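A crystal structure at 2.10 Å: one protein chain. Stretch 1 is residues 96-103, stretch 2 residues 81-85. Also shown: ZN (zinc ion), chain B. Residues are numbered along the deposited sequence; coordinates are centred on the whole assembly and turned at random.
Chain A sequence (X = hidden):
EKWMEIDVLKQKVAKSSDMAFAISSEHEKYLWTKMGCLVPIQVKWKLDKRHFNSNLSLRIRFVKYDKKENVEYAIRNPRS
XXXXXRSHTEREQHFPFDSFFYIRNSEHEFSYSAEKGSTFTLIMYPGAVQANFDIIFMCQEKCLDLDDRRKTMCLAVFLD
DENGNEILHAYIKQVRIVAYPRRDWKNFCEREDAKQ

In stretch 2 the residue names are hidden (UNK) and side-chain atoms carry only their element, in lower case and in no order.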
# COMPACT_ATOMS: atom_id res chain seq x y z
N PRO A 96 14.45 8.62 -0.72
CA PRO A 96 15.63 7.85 -0.28
C PRO A 96 15.85 6.68 -1.24
O PRO A 96 14.90 6.01 -1.63
CB PRO A 96 15.24 7.41 1.13
CG PRO A 96 13.76 7.23 1.00
CD PRO A 96 13.33 8.44 0.21
N PHE A 97 17.10 6.44 -1.60
CA PHE A 97 17.42 5.39 -2.57
C PHE A 97 17.08 3.97 -2.18
O PHE A 97 16.84 3.12 -3.05
CB PHE A 97 18.89 5.49 -2.95
CG PHE A 97 19.30 6.86 -3.40
CD1 PHE A 97 18.72 7.44 -4.53
CD2 PHE A 97 20.25 7.59 -2.68
CE1 PHE A 97 19.07 8.72 -4.93
CE2 PHE A 97 20.60 8.88 -3.07
CZ PHE A 97 20.01 9.44 -4.20
N ASP A 98 17.05 3.69 -0.89
CA ASP A 98 16.75 2.33 -0.46
C ASP A 98 15.27 2.04 -0.19
O ASP A 98 14.94 0.93 0.24
CB ASP A 98 17.59 1.98 0.77
CG ASP A 98 17.32 2.91 1.92
OD1 ASP A 98 16.63 3.92 1.69
OD2 ASP A 98 17.81 2.65 3.04
N SER A 99 14.38 3.01 -0.43
CA SER A 99 12.96 2.74 -0.18
C SER A 99 12.42 1.86 -1.31
O SER A 99 12.71 2.09 -2.49
CB SER A 99 12.15 4.03 -0.11
OG SER A 99 10.81 3.74 0.26
N PHE A 100 11.64 0.86 -0.96
CA PHE A 100 11.06 -0.04 -1.95
C PHE A 100 10.03 0.72 -2.82
O PHE A 100 9.88 0.44 -4.02
CB PHE A 100 10.39 -1.22 -1.24
CG PHE A 100 10.15 -2.42 -2.13
CD1 PHE A 100 9.10 -2.42 -3.05
CD2 PHE A 100 11.00 -3.52 -2.08
CE1 PHE A 100 8.90 -3.52 -3.93
CE2 PHE A 100 10.82 -4.62 -2.95
CZ PHE A 100 9.77 -4.61 -3.87
N PHE A 101 9.37 1.69 -2.21
CA PHE A 101 8.32 2.44 -2.90
C PHE A 101 8.39 3.94 -2.70
O PHE A 101 9.02 4.42 -1.76
CB PHE A 101 6.94 1.95 -2.43
CG PHE A 101 6.62 2.32 -1.00
CD1 PHE A 101 7.32 1.74 0.05
CD2 PHE A 101 5.64 3.26 -0.70
CE1 PHE A 101 7.05 2.09 1.39
CE2 PHE A 101 5.35 3.62 0.62
CZ PHE A 101 6.06 3.03 1.67
N TYR A 102 7.72 4.68 -3.57
CA TYR A 102 7.68 6.14 -3.49
C TYR A 102 6.27 6.66 -3.74
O TYR A 102 5.40 5.95 -4.28
CB TYR A 102 8.65 6.77 -4.51
CG TYR A 102 10.07 6.26 -4.37
CD1 TYR A 102 10.49 5.09 -5.01
CD2 TYR A 102 10.98 6.92 -3.54
CE1 TYR A 102 11.78 4.59 -4.82
CE2 TYR A 102 12.26 6.43 -3.34
CZ TYR A 102 12.66 5.26 -3.98
OH TYR A 102 13.90 4.76 -3.72
N ILE A 103 6.04 7.91 -3.35
CA ILE A 103 4.75 8.56 -3.49
C ILE A 103 4.90 9.73 -4.46
O ILE A 103 5.78 10.59 -4.29
CB ILE A 103 4.28 9.08 -2.10
CG1 ILE A 103 4.24 7.91 -1.11
CG2 ILE A 103 2.91 9.77 -2.20
CD1 ILE A 103 3.30 6.77 -1.50
N UNK A 81 9.37 -4.18 6.94
CA UNK A 81 9.40 -3.62 5.59
C UNK A 81 9.78 -4.60 4.50
O UNK A 81 10.56 -5.53 4.73
o UNK A 81 10.82 -0.39 6.51
c UNK A 81 9.97 -1.27 6.29
o UNK A 81 8.79 -1.21 6.68
c UNK A 81 10.40 -2.47 5.50
N UNK A 82 9.22 -4.39 3.31
CA UNK A 82 9.61 -5.19 2.16
C UNK A 82 10.93 -4.50 1.82
O UNK A 82 10.98 -3.27 1.75
c UNK A 82 8.67 -5.03 0.97
c UNK A 82 9.19 -5.83 -0.21
c UNK A 82 7.28 -5.49 1.36
N UNK A 83 12.00 -5.28 1.65
CA UNK A 83 13.33 -4.71 1.40
C UNK A 83 13.72 -4.70 -0.07
O UNK A 83 13.62 -5.71 -0.76
c UNK A 83 14.11 -5.62 3.67
c UNK A 83 14.38 -5.50 2.18
c UNK A 83 15.57 -3.32 4.36
s UNK A 83 13.92 -4.00 4.47
N UNK A 84 14.18 -3.54 -0.51
CA UNK A 84 14.60 -3.33 -1.89
C UNK A 84 15.86 -4.17 -2.15
O UNK A 84 16.69 -4.29 -1.26
c UNK A 84 14.90 0.82 -4.73
n UNK A 84 14.83 2.28 -4.49
c UNK A 84 14.86 -1.32 -3.45
c UNK A 84 15.05 0.18 -3.39
c UNK A 84 14.90 -1.85 -2.05
N UNK A 85 16.01 -4.76 -3.34
CA UNK A 85 17.22 -5.55 -3.58
C UNK A 85 18.43 -4.64 -3.77
O UNK A 85 18.30 -3.42 -3.98
s UNK A 85 17.14 -5.64 -6.40
c UNK A 85 17.07 -6.47 -4.80
ZN ZN B . 14.90 -5.35 -7.18
O HOH W 1 14.61 -1.47 1.35

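Position 81 has four side-chain atoms, two carbons and two oxygens. The second carbon carries both oxygens, so the group is a carboxylate bonded directly to CB. The chain is too short for glutamate, and two oxygens on one planar carbon with no nitrogen exclude asparagine. None of these atoms reaches stretch 1. This is Asp-81. Both of its carboxylate oxygens are hydrogen-bonded elsewhere in the structure.

Position 82 has three side-chain carbons. CB carries the other two, so the side chain branches at once and has no polar atom. CB points toward stretch 1, and one of the two terminal carbons lies over a face of the Phe-100 ring. The residue is Val-82. Its CG1 is 3.4 Å from CE2 of Phe-100 and 3.7 Å from the centroid of that ring, 25° off the ring normal. This is a CH-pi contact, with the methyl group over the face but off centre, on the CE2 side of the ring.

Position 83 has three carbons and one sulfur in an unbranched chain. The sulfur follows two carbons and is followed by a terminal carbon, which makes it a thioether. CB points away from stretch 1, and the side chain stays clear of it. The residue is Met-83, with all three chi angles in m. The backbone does the touching here: C of Met-83 is 3.6 Å from CD2 of Phe-100, at the edge of the ring.

Position 84 has four carbons in a row ending in a nitrogen. CB points toward stretch 1, and all four chi angles are t, so the chain is fully extended. The terminal nitrogen lies within hydrogen-bonding distance of O of Phe-97 and O of Ser-99. An unbranched chain of this length with a terminal amine is lysine, Lys-84. Its NZ donates a hydrogen bond of 2.6 Å to O of Phe-97 and another of 2.9 Å to O of Ser-99. OH of Tyr-102 also lies 2.8 Å from NZ.

Position 85 has one carbon and one sulfur. The sulfur is terminal and lies near the zinc ion, as expected of a thiolate ligand. CB points away from stretch 1, and neither atom reaches it. The residue is Cys-85. Its SG binds ZN at 2.4 Å, together with three atoms from elsewhere in the structure. The residue is also the N-cap of the helix that follows.

The contact rests mainly on Lys-84 and Phe-100. Pro-96 to Ser-99 form a type I turn, which presents carbonyl oxygens to the extended lysine. Within this contact, the hydrogen bonds of the amine go to backbone carbonyls; NZ is also hydrogen-bonded elsewhere in the structure. Tyr-102 ties back to the start of the turn, its OH donating a 2.6 Å hydrogen bond to O of Pro-96. Phe-100 packs against the other stretch with a face toward Val-82 and an edge toward the backbone of Met-83 and Lys-84. A water adds a polar bridge, accepting from N of Lys-84 at 2.8 Å and donating to O of Asp-98 at 2.7 Å.

Stretch 2 81-85: DVMKC
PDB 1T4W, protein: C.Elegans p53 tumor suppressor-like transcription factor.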